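Local coordinates for carbamate kinase (Aeropyrum pernix, PDB 2E9Y), which probably catalyses the reversible phosphoryl transfer between ATP and carbamate, which gives carbamoyl phosphate and ADP, at residues V113-L118 with D177-A182; P168-I173 with S220-T225; K216-S221 with V279-S284. All blocks are in the same frame, centred on the assembly; numbering follows the deposited sequence.

Interaction 1 (V113-L118 with D177-A182); sequences VISRVL and DLIAEA
Val-113, near the start of strand 112-119, supplies most of this segment's contact with helix 176-185. Its CB points at the helix, and the two methyls divide the work. CG1, anti to the backbone N (chi1 -174°), enters the tighter, inner side of the contact, where it lies 4.0 Å from CG1 of Ile-179 and nearly as close to CB of Leu-178, crossing both side chains obliquely. Ile-179 runs on extended from CG1 to CD1 and brings its terminal methyl 4.1 Å from OG of Ser-115. That hydroxyl is buried but well satisfied: it donates to Val-113 O at 2.6 Å, approaching from 56° above the carbonyl plane, and it also bonds to the backbone N of Leu-192. With OG beside its own backbone N, Ser-115 turns back to Val-113 O and flanks the apolar helix face.

The other methyl marks the looser side. Val-113 CG2 has Ala-182 CB as its neighbour on the helix, at 4.2 Å, and both residues are partly open to solvent. Across the strand, Ile-114 turns away from the helix and packs on Val-112 of the second subunit. A helix laid by aliphatic contacts on strands 112-119 and 188-191, which run parallel, is characteristic of the layered alpha/beta fold of the amino acid kinase family.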
ATOM      1  N   VAL A 113       0.381   6.353  -5.036  1.00 13.45           N
ATOM      2  CA  VAL A 113       1.816   6.123  -5.123  1.00 14.03           C
ATOM      3  C   VAL A 113       2.441   5.845  -3.763  1.00 13.96           C
ATOM      4  O   VAL A 113       2.373   6.680  -2.861  1.00 12.80           O
ATOM      5  CB  VAL A 113       2.542   7.333  -5.755  1.00 15.91           C
ATOM      6  CG1 VAL A 113       4.019   7.002  -5.970  1.00 16.42           C
ATOM      7  CG2 VAL A 113       1.882   7.710  -7.078  1.00 17.35           C
ATOM      8  N   ILE A 114       3.033   4.661  -3.611  1.00 14.64           N
ATOM      9  CA  ILE A 114       3.719   4.365  -2.376  1.00 14.79           C
ATOM     10  C   ILE A 114       4.955   5.234  -2.352  1.00 14.65           C
ATOM     11  O   ILE A 114       5.736   5.243  -3.286  1.00 16.12           O
ATOM     12  CB  ILE A 114       4.122   2.882  -2.358  1.00 16.67           C
ATOM     13  CG1 ILE A 114       2.904   1.939  -2.410  1.00 17.37           C
ATOM     14  CG2 ILE A 114       4.916   2.551  -1.085  1.00 16.82           C
ATOM     15  CD1 ILE A 114       1.852   2.265  -1.345  1.00 16.62           C
ATOM     16  N   SER A 115       5.059   6.021  -1.271  1.00 15.09           N
ATOM     17  CA  SER A 115       5.987   7.153  -1.286  1.00 14.92           C
ATOM     18  C   SER A 115       6.982   7.125  -0.103  1.00 13.46           C
ATOM     19  O   SER A 115       6.600   6.976   1.053  1.00 14.11           O
ATOM     20  CB  SER A 115       5.157   8.422  -1.239  1.00 14.98           C
ATOM     21  OG  SER A 115       4.262   8.407  -2.346  1.00 14.87           O
ATOM     22  N   ARG A 116       8.287   7.251  -0.439  1.00 14.21           N
ATOM     23  CA  ARG A 116       9.305   7.370   0.609  1.00 14.87           C
ATOM     24  C   ARG A 116       9.855   8.796   0.666  1.00 16.33           C
ATOM     25  O   ARG A 116       9.899   9.496  -0.337  1.00 14.36           O
ATOM     26  CB  ARG A 116      10.465   6.441   0.262  1.00 15.33           C
ATOM     27  CG  ARG A 116      10.144   4.942   0.366  1.00 13.27           C
ATOM     28  CD  ARG A 116      11.160   4.093  -0.407  1.00 13.85           C
ATOM     29  NE  ARG A 116      11.132   4.494  -1.816  1.00 14.73           N
ATOM     30  CZ  ARG A 116      12.033   3.972  -2.679  1.00 15.26           C
ATOM     31  NH1 ARG A 116      12.953   3.097  -2.294  1.00 16.87           N
ATOM     32  NH2 ARG A 116      11.979   4.350  -3.968  1.00 16.01           N
ATOM     33  N   VAL A 117      10.272   9.231   1.851  1.00 15.00           N
ATOM     34  CA  VAL A 117      10.809  10.573   2.019  1.00 14.89           C
ATOM     35  C   VAL A 117      12.191  10.475   2.651  1.00 15.15           C
ATOM     36  O   VAL A 117      12.375   9.782   3.651  1.00 15.33           O
ATOM     37  CB  VAL A 117       9.893  11.432   2.920  1.00 15.68           C
ATOM     38  CG1 VAL A 117      10.518  12.794   3.163  1.00 14.99           C
ATOM     39  CG2 VAL A 117       8.540  11.601   2.262  1.00 19.26           C
ATOM     40  N   LEU A 118      13.164  11.156   2.053  1.00 14.30           N
ATOM     41  CA  LEU A 118      14.535  11.149   2.566  1.00 15.38           C
ATOM     42  C   LEU A 118      14.669  12.118   3.741  1.00 15.25           C
ATOM     43  O   LEU A 118      14.228  13.262   3.663  1.00 16.20           O
ATOM     44  CB  LEU A 118      15.517  11.558   1.456  1.00 15.52           C
ATOM     45  CG  LEU A 118      17.013  11.547   1.801  1.00 17.88           C
ATOM     46  CD1 LEU A 118      17.471  10.112   1.999  1.00 16.23           C
ATOM     47  CD2 LEU A 118      17.819  12.202   0.689  1.00 18.70           C
ATOM     48  N   ASP A 177       9.714  11.328  -8.948  1.00 18.30           N
ATOM     49  CA  ASP A 177       9.525  10.995 -10.361  1.00 18.53           C
ATOM     50  C   ASP A 177       8.283  10.145 -10.637  1.00 18.96           C
ATOM     51  O   ASP A 177       7.587  10.377 -11.625  1.00 17.00           O
ATOM     52  CB  ASP A 177      10.769  10.297 -10.931  1.00 19.68           C
ATOM     53  CG  ASP A 177      11.952  11.244 -11.087  1.00 24.65           C
ATOM     54  OD1 ASP A 177      11.743  12.473 -11.034  1.00 25.61           O
ATOM     55  OD2 ASP A 177      13.089  10.763 -11.277  1.00 26.49           O
ATOM     56  N   LEU A 178       7.997   9.164  -9.781  1.00 17.09           N
ATOM     57  CA  LEU A 178       6.813   8.330  -9.985  1.00 17.71           C
ATOM     58  C   LEU A 178       5.562   9.172  -9.794  1.00 17.50           C
ATOM     59  O   LEU A 178       4.561   8.982 -10.476  1.00 18.05           O
ATOM     60  CB  LEU A 178       6.788   7.156  -9.002  1.00 18.07           C
ATOM     61  CG  LEU A 178       7.797   6.041  -9.273  1.00 18.87           C
ATOM     62  CD1 LEU A 178       7.715   5.002  -8.159  1.00 20.16           C
ATOM     63  CD2 LEU A 178       7.511   5.405 -10.629  1.00 20.38           C
ATOM     64  N   ILE A 179       5.621  10.109  -8.856  1.00 15.50           N
ATOM     65  CA  ILE A 179       4.479  10.971  -8.610  1.00 15.25           C
ATOM     66  C   ILE A 179       4.262  11.878  -9.825  1.00 16.73           C
ATOM     67  O   ILE A 179       3.128  12.079 -10.262  1.00 16.77           O
ATOM     68  CB  ILE A 179       4.697  11.820  -7.342  1.00 14.93           C
ATOM     69  CG1 ILE A 179       4.778  10.887  -6.123  1.00 15.31           C
ATOM     70  CG2 ILE A 179       3.558  12.816  -7.169  1.00 14.02           C
ATOM     71  CD1 ILE A 179       5.165  11.585  -4.826  1.00 17.88           C
ATOM     72  N   ALA A 180       5.349  12.408 -10.374  1.00 16.61           N
ATOM     73  CA  ALA A 180       5.252  13.285 -11.542  1.00 19.47           C
ATOM     74  C   ALA A 180       4.686  12.528 -12.741  1.00 20.10           C
ATOM     75  O   ALA A 180       3.845  13.047 -13.477  1.00 22.51           O
ATOM     76  CB  ALA A 180       6.622  13.861 -11.881  1.00 19.56           C
ATOM     77  N   GLU A 181       5.149  11.299 -12.936  1.00 21.06           N
ATOM     78  CA  GLU A 181       4.673  10.479 -14.042  1.00 22.32           C
ATOM     79  C   GLU A 181       3.183  10.192 -13.885  1.00 22.72           C
ATOM     80  O   GLU A 181       2.420  10.258 -14.853  1.00 20.25           O
ATOM     81  CB  GLU A 181       5.461   9.169 -14.091  1.00 24.33           C
ATOM     82  CG  GLU A 181       6.886   9.334 -14.603  1.00 28.62           C
ATOM     83  CD  GLU A 181       7.767   8.148 -14.278  1.00 31.88           C
ATOM     84  OE1 GLU A 181       7.232   7.033 -14.115  1.00 34.80           O
ATOM     85  OE2 GLU A 181       8.999   8.327 -14.196  1.00 35.38           O
ATOM     86  N   ALA A 182       2.769   9.880 -12.661  1.00 20.21           N
ATOM     87  CA  ALA A 182       1.367   9.591 -12.390  1.00 20.05           C
ATOM     88  C   ALA A 182       0.515  10.817 -12.687  1.00 20.36           C
ATOM     89  O   ALA A 182      -0.585  10.701 -13.227  1.00 20.67           O
ATOM     90  CB  ALA A 182       1.186   9.173 -10.933  1.00 18.46           C
TER

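Interaction 2 (P168-I173 with S220-T225); sequences PRPVSI and SSLLAT
Strand 170-173 and the helical segment 220-225 pass each other with their axes 8.1 Å apart at closest approach and a signed crossing angle of -45°. This is helix-on-sheet packing of the alpha/beta amino acid kinase fold, with an added irregularity: Val-171 and Ser-172 both face Leu-118 of the adjacent antiparallel strand 112-119, forming a classic beta bulge.

Leu-222 carries most of the contact. Its CG is anti to the backbone N (chi1 177°), so the side chain reaches from the helix to the strand and lays CD2 over the flat face of the peptide that joins the two bulge residues, 3.4 Å from Val-171 C and equally near Ser-172 N. The same methyl has Pro-170 CB on one flank at 3.8 Å. The helix thus packs against the main chain at the bulge as much as against side chains, while the side chain of Val-171 starts away from it. Leu-222 also touches Arg-288 of helix 275-289.

Ile-173, buried and directed at the helix, fills the remainder. Its chain bends at chi2 (-53°), and CD1 reaches to 4.1 Å from Leu-222 CD2, the two side chains sliding past each other in opposite directions. Against Leu-223 it crosses at about a right angle, and its CG1 rests 3.9 Å from that residue's CA. An alanine in place of Ile-173 would probably loosen the strand from the helix, since the branches that meet both leucines would be gone. The backbone N of Ile-173 is bonded to Gln-226 OE1, further along the helix. Leu-223 CD1 sits astride the isoleucine's fork, 4.0 Å from both CG1 and CG2 of Ile-173.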
ATOM      1  N   PRO A 168      11.787  13.789  11.986  1.00 18.27           N
ATOM      2  CA  PRO A 168      12.785  14.572  11.248  1.00 18.24           C
ATOM      3  C   PRO A 168      12.181  15.365  10.103  1.00 19.49           C
ATOM      4  O   PRO A 168      11.112  15.025   9.594  1.00 19.78           O
ATOM      5  CB  PRO A 168      13.762  13.511  10.760  1.00 17.48           C
ATOM      6  CG  PRO A 168      12.885  12.328  10.542  1.00 20.50           C
ATOM      7  CD  PRO A 168      11.982  12.345  11.756  1.00 17.50           C
ATOM      8  N   ARG A 169      12.866  16.428   9.701  1.00 18.44           N
ATOM      9  CA  ARG A 169      12.380  17.248   8.603  1.00 20.76           C
ATOM     10  C   ARG A 169      12.650  16.574   7.260  1.00 19.33           C
ATOM     11  O   ARG A 169      13.678  15.927   7.071  1.00 19.04           O
ATOM     12  CB  ARG A 169      13.028  18.635   8.645  1.00 23.57           C
ATOM     13  CG  ARG A 169      12.437  19.537   9.721  1.00 30.47           C
ATOM     14  CD  ARG A 169      12.724  21.009   9.440  1.00 34.09           C
ATOM     15  NE  ARG A 169      11.807  21.893  10.156  1.00 37.28           N
ATOM     16  CZ  ARG A 169      11.810  22.078  11.473  1.00 40.11           C
ATOM     17  NH1 ARG A 169      12.690  21.441  12.236  1.00 41.84           N
ATOM     18  NH2 ARG A 169      10.929  22.898  12.030  1.00 40.75           N
ATOM     19  N   PRO A 170      11.710  16.705   6.311  1.00 17.98           N
ATOM     20  CA  PRO A 170      11.876  16.094   4.991  1.00 17.56           C
ATOM     21  C   PRO A 170      12.974  16.785   4.189  1.00 18.42           C
ATOM     22  O   PRO A 170      13.061  18.011   4.178  1.00 18.52           O
ATOM     23  CB  PRO A 170      10.493  16.259   4.363  1.00 18.04           C
ATOM     24  CG  PRO A 170      10.017  17.542   4.946  1.00 18.55           C
ATOM     25  CD  PRO A 170      10.432  17.433   6.401  1.00 18.78           C
ATOM     26  N   VAL A 171      13.819  15.994   3.532  1.00 18.76           N
ATOM     27  CA  VAL A 171      14.912  16.546   2.735  1.00 19.25           C
ATOM     28  C   VAL A 171      14.602  16.460   1.247  1.00 19.06           C
ATOM     29  O   VAL A 171      14.843  17.406   0.500  1.00 19.01           O
ATOM     30  CB  VAL A 171      16.230  15.810   3.024  1.00 21.17           C
ATOM     31  CG1 VAL A 171      17.341  16.355   2.137  1.00 22.92           C
ATOM     32  CG2 VAL A 171      16.592  15.978   4.497  1.00 20.32           C
ATOM     33  N   SER A 172      14.068  15.321   0.822  1.00 18.04           N
ATOM     34  CA  SER A 172      13.702  15.127  -0.574  1.00 18.21           C
ATOM     35  C   SER A 172      12.667  14.022  -0.669  1.00 17.78           C
ATOM     36  O   SER A 172      12.580  13.166   0.213  1.00 16.77           O
ATOM     37  CB  SER A 172      14.936  14.765  -1.414  1.00 18.32           C
ATOM     38  OG  SER A 172      15.532  13.559  -0.975  0.50 19.66           O
ATOM     39  N   ILE A 173      11.863  14.053  -1.727  1.00 17.12           N
ATOM     40  CA  ILE A 173      10.851  13.022  -1.926  1.00 16.29           C
ATOM     41  C   ILE A 173      11.478  12.002  -2.869  1.00 16.36           C
ATOM     42  O   ILE A 173      11.625  12.248  -4.068  1.00 16.54           O
ATOM     43  CB  ILE A 173       9.567  13.599  -2.553  1.00 17.20           C
ATOM     44  CG1 ILE A 173       9.042  14.767  -1.702  1.00 17.35           C
ATOM     45  CG2 ILE A 173       8.516  12.505  -2.671  1.00 18.59           C
ATOM     46  CD1 ILE A 173       8.844  14.445  -0.219  1.00 16.68           C
ATOM     47  N   SER A 220       4.527  17.686   2.184  1.00 14.04           N
ATOM     48  CA  SER A 220       3.712  18.116   1.045  1.00 14.57           C
ATOM     49  C   SER A 220       4.273  19.390   0.431  1.00 15.47           C
ATOM     50  O   SER A 220       4.240  19.573  -0.788  1.00 15.71           O
ATOM     51  CB  SER A 220       2.262  18.356   1.479  1.00 14.99           C
ATOM     52  OG  SER A 220       1.643  17.144   1.878  1.00 16.92           O
ATOM     53  N   SER A 221       4.783  20.275   1.281  1.00 16.25           N
ATOM     54  CA  SER A 221       5.367  21.523   0.805  1.00 16.23           C
ATOM     55  C   SER A 221       6.591  21.194  -0.045  1.00 15.98           C
ATOM     56  O   SER A 221       6.763  21.719  -1.148  1.00 14.17           O
ATOM     57  CB  SER A 221       5.775  22.403   1.990  1.00 18.05           C
ATOM     58  OG  SER A 221       6.272  23.657   1.547  1.00 18.18           O
ATOM     59  N   LEU A 222       7.446  20.320   0.476  1.00 15.34           N
ATOM     60  CA  LEU A 222       8.639  19.914  -0.251  1.00 15.24           C
ATOM     61  C   LEU A 222       8.261  19.271  -1.582  1.00 14.93           C
ATOM     62  O   LEU A 222       8.905  19.522  -2.600  1.00 15.63           O
ATOM     63  CB  LEU A 222       9.467  18.937   0.590  1.00 16.13           C
ATOM     64  CG  LEU A 222      10.728  18.371  -0.069  1.00 17.85           C
ATOM     65  CD1 LEU A 222      11.672  19.498  -0.463  1.00 19.23           C
ATOM     66  CD2 LEU A 222      11.406  17.417   0.905  1.00 18.14           C
ATOM     67  N   LEU A 223       7.220  18.439  -1.579  1.00 15.46           N
ATOM     68  CA  LEU A 223       6.777  17.782  -2.809  1.00 13.85           C
ATOM     69  C   LEU A 223       6.332  18.818  -3.840  1.00 15.41           C
ATOM     70  O   LEU A 223       6.673  18.716  -5.016  1.00 16.23           O
ATOM     71  CB  LEU A 223       5.606  16.829  -2.536  1.00 13.42           C
ATOM     72  CG  LEU A 223       5.048  16.105  -3.772  1.00 11.43           C
ATOM     73  CD1 LEU A 223       6.144  15.267  -4.421  1.00 15.08           C
ATOM     74  CD2 LEU A 223       3.876  15.211  -3.371  1.00 14.53           C
ATOM     75  N   ALA A 224       5.563  19.803  -3.389  1.00 16.18           N
ATOM     76  CA  ALA A 224       5.065  20.854  -4.279  1.00 18.29           C
ATOM     77  C   ALA A 224       6.238  21.575  -4.935  1.00 18.00           C
ATOM     78  O   ALA A 224       6.219  21.869  -6.132  1.00 18.55           O
ATOM     79  CB  ALA A 224       4.207  21.848  -3.490  1.00 17.73           C
ATOM     80  N   THR A 225       7.262  21.854  -4.140  1.00 17.32           N
ATOM     81  CA  THR A 225       8.451  22.525  -4.638  1.00 18.57           C
ATOM     82  C   THR A 225       9.201  21.658  -5.650  1.00 19.51           C
ATOM     83  O   THR A 225       9.625  22.149  -6.697  1.00 19.16           O
ATOM     84  CB  THR A 225       9.401  22.892  -3.475  1.00 18.57           C
ATOM     85  OG1 THR A 225       8.787  23.896  -2.660  1.00 19.12           O
ATOM     86  CG2 THR A 225      10.732  23.413  -4.004  1.00 19.30           C
TER

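Interaction 3 (K216-S221 with V279-S284); sequences KDLASS and VEAAIS
Segments 216-221 and 279-284 run almost parallel, at 9°, with axes 8.3 Å apart. The apolar part centres on Ala-281, whose CB points into the neighbouring helix and lies 3.4 Å from the backbone O of Asp-217. Leu-218 then leans over the other helix, CD2 reaching 4.1 Å from the same Ala-281 CB.

Hydrogen bonds add direction. Ser-221 OG, placed by a chi1 of -176°, donates to Ala-281 O at 2.7 Å from 31° above the carbonyl plane. A water molecule donates to the same OG at 3.0 Å and is also bonded to Ser-284 OG, so it bridges the two serines across the helices.

The charged groups are paired within or beside the contact. Asp-217 starts toward the other helix, but its carboxylate leads away, OD1 meeting Lys-216 NZ at 2.7 Å and OD2 pairing with Lys-278. Glu-280, extended with CG anti to the backbone N, crosses Leu-218 obliquely; its OE2 lies 3.6 Å from Leu-218 CD2, a van der Waals contact, and forms a salt bridge with Arg-169 NE. With both acids matched to bases, each carboxylate is likely to remain ionised, and the contact joins a small-residue apolar centre to one direct and one water-mediated polar tie.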
ATOM      1  N   LYS A 216       3.255  15.577   7.564  1.00 14.93           N
ATOM      2  CA  LYS A 216       2.649  15.545   6.238  1.00 15.14           C
ATOM      3  C   LYS A 216       2.594  16.900   5.544  1.00 15.02           C
ATOM      4  O   LYS A 216       2.611  16.974   4.317  1.00 16.55           O
ATOM      5  CB  LYS A 216       1.240  14.946   6.314  1.00 16.35           C
ATOM      6  CG  LYS A 216       0.236  15.745   7.130  0.50 17.26           C
ATOM      7  CD  LYS A 216      -0.526  16.725   6.259  0.50 17.18           C
ATOM      8  CE  LYS A 216      -1.725  17.299   7.000  0.50 14.77           C
ATOM      9  NZ  LYS A 216      -2.517  18.201   6.128  0.50 15.93           N
ATOM     10  N   ASP A 217       2.522  17.974   6.318  1.00 15.00           N
ATOM     11  CA  ASP A 217       2.467  19.300   5.714  1.00 17.39           C
ATOM     12  C   ASP A 217       3.844  19.734   5.226  1.00 17.16           C
ATOM     13  O   ASP A 217       3.978  20.244   4.109  1.00 18.14           O
ATOM     14  CB  ASP A 217       1.881  20.302   6.708  1.00 18.24           C
ATOM     15  CG  ASP A 217       0.424  20.009   7.014  1.00 20.34           C
ATOM     16  OD1 ASP A 217      -0.352  19.855   6.048  1.00 18.91           O
ATOM     17  OD2 ASP A 217       0.055  19.925   8.205  1.00 20.32           O
ATOM     18  N   LEU A 218       4.868  19.526   6.047  1.00 16.86           N
ATOM     19  CA  LEU A 218       6.227  19.880   5.647  1.00 17.10           C
ATOM     20  C   LEU A 218       6.604  19.065   4.413  1.00 17.54           C
ATOM     21  O   LEU A 218       7.203  19.584   3.468  1.00 15.74           O
ATOM     22  CB  LEU A 218       7.215  19.588   6.781  1.00 17.50           C
ATOM     23  CG  LEU A 218       6.993  20.380   8.074  1.00 19.56           C
ATOM     24  CD1 LEU A 218       8.127  20.096   9.049  1.00 19.71           C
ATOM     25  CD2 LEU A 218       6.922  21.872   7.747  1.00 20.47           C
ATOM     26  N   ALA A 219       6.248  17.783   4.425  1.00 15.19           N
ATOM     27  CA  ALA A 219       6.547  16.902   3.302  1.00 14.17           C
ATOM     28  C   ALA A 219       5.799  17.323   2.038  1.00 14.36           C
ATOM     29  O   ALA A 219       6.371  17.314   0.949  1.00 13.35           O
ATOM     30  CB  ALA A 219       6.196  15.450   3.654  1.00 14.71           C
ATOM     31  N   SER A 220       4.527  17.686   2.184  1.00 14.04           N
ATOM     32  CA  SER A 220       3.712  18.116   1.045  1.00 14.57           C
ATOM     33  C   SER A 220       4.273  19.390   0.431  1.00 15.47           C
ATOM     34  O   SER A 220       4.240  19.573  -0.788  1.00 15.71           O
ATOM     35  CB  SER A 220       2.262  18.356   1.479  1.00 14.99           C
ATOM     36  OG  SER A 220       1.643  17.144   1.878  1.00 16.92           O
ATOM     37  N   SER A 221       4.783  20.275   1.281  1.00 16.25           N
ATOM     38  CA  SER A 221       5.367  21.523   0.805  1.00 16.23           C
ATOM     39  C   SER A 221       6.591  21.194  -0.045  1.00 15.98           C
ATOM     40  O   SER A 221       6.763  21.719  -1.148  1.00 14.17           O
ATOM     41  CB  SER A 221       5.775  22.403   1.990  1.00 18.05           C
ATOM     42  OG  SER A 221       6.272  23.657   1.547  1.00 18.18           O
ATOM     43  N   VAL A 279       1.867  26.508   8.804  1.00 18.91           N
ATOM     44  CA  VAL A 279       2.373  27.836   8.483  1.00 18.53           C
ATOM     45  C   VAL A 279       3.813  27.703   7.997  1.00 18.53           C
ATOM     46  O   VAL A 279       4.204  28.341   7.026  1.00 19.03           O
ATOM     47  CB  VAL A 279       2.319  28.775   9.717  1.00 19.15           C
ATOM     48  CG1 VAL A 279       3.161  30.030   9.477  1.00 20.73           C
ATOM     49  CG2 VAL A 279       0.876  29.169   9.987  1.00 21.47           C
ATOM     50  N   GLU A 280       4.589  26.855   8.662  1.00 19.26           N
ATOM     51  CA  GLU A 280       5.983  26.647   8.279  1.00 19.77           C
ATOM     52  C   GLU A 280       6.044  26.118   6.849  1.00 19.51           C
ATOM     53  O   GLU A 280       6.854  26.569   6.039  1.00 18.17           O
ATOM     54  CB  GLU A 280       6.657  25.644   9.218  1.00 19.94           C
ATOM     55  CG  GLU A 280       8.166  25.560   9.032  0.50 18.46           C
ATOM     56  CD  GLU A 280       8.795  24.401   9.785  0.50 18.94           C
ATOM     57  OE1 GLU A 280       8.410  24.164  10.949  0.50 16.86           O
ATOM     58  OE2 GLU A 280       9.684  23.735   9.215  0.50 20.60           O
ATOM     59  N   ALA A 281       5.178  25.152   6.550  1.00 17.87           N
ATOM     60  CA  ALA A 281       5.108  24.540   5.226  1.00 17.97           C
ATOM     61  C   ALA A 281       4.757  25.570   4.156  1.00 17.45           C
ATOM     62  O   ALA A 281       5.390  25.625   3.100  1.00 17.41           O
ATOM     63  CB  ALA A 281       4.066  23.418   5.225  1.00 14.35           C
ATOM     64  N   ALA A 282       3.744  26.385   4.433  1.00 17.46           N
ATOM     65  CA  ALA A 282       3.318  27.411   3.487  1.00 19.63           C
ATOM     66  C   ALA A 282       4.449  28.399   3.211  1.00 19.93           C
ATOM     67  O   ALA A 282       4.724  28.735   2.058  1.00 20.29           O
ATOM     68  CB  ALA A 282       2.098  28.150   4.031  1.00 17.98           C
ATOM     69  N   ILE A 283       5.103  28.860   4.272  1.00 19.92           N
ATOM     70  CA  ILE A 283       6.210  29.805   4.131  1.00 20.72           C
ATOM     71  C   ILE A 283       7.338  29.206   3.295  1.00 21.74           C
ATOM     72  O   ILE A 283       7.870  29.863   2.399  1.00 20.01           O
ATOM     73  CB  ILE A 283       6.782  30.212   5.507  1.00 20.78           C
ATOM     74  CG1 ILE A 283       5.756  31.056   6.268  1.00 19.55           C
ATOM     75  CG2 ILE A 283       8.083  30.975   5.325  1.00 21.98           C
ATOM     76  CD1 ILE A 283       6.140  31.354   7.708  1.00 23.08           C
ATOM     77  N   SER A 284       7.696  27.957   3.583  1.00 20.20           N
ATOM     78  CA  SER A 284       8.766  27.291   2.848  1.00 19.75           C
ATOM     79  C   SER A 284       8.476  27.240   1.352  1.00 19.84           C
ATOM     80  O   SER A 284       9.365  27.461   0.528  1.00 19.43           O
ATOM     81  CB  SER A 284       8.972  25.872   3.386  1.00 21.14           C
ATOM     82  OG  SER A 284       9.993  25.195   2.676  0.50 20.77           O
TER
HETATM   83  O   HOH W   1       8.819  23.839   0.034  1.00 21.92           O

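The three contacts follow one another across the alpha/beta fold rather than sharing one spot. Interactions 1 and 2 have centres about 12 Å apart and meet in the main sheet, where strands 112-119 and 170-173 are antiparallel neighbours. Strand 170-173 is followed in the chain by helix 176-185, and the segments of the two contacts alternate in sequence. Interactions 2 and 3, about 8 Å apart between centres, share helix 216-226, including Ser-220 and Ser-221, and are tied further by the salt bridge from Arg-169 NE to Glu-280 OE2. Interactions 1 and 3 come in series and do not touch, their centres about 17 Å apart. Interaction 2 therefore connects the side that meets the second subunit with the paired helices.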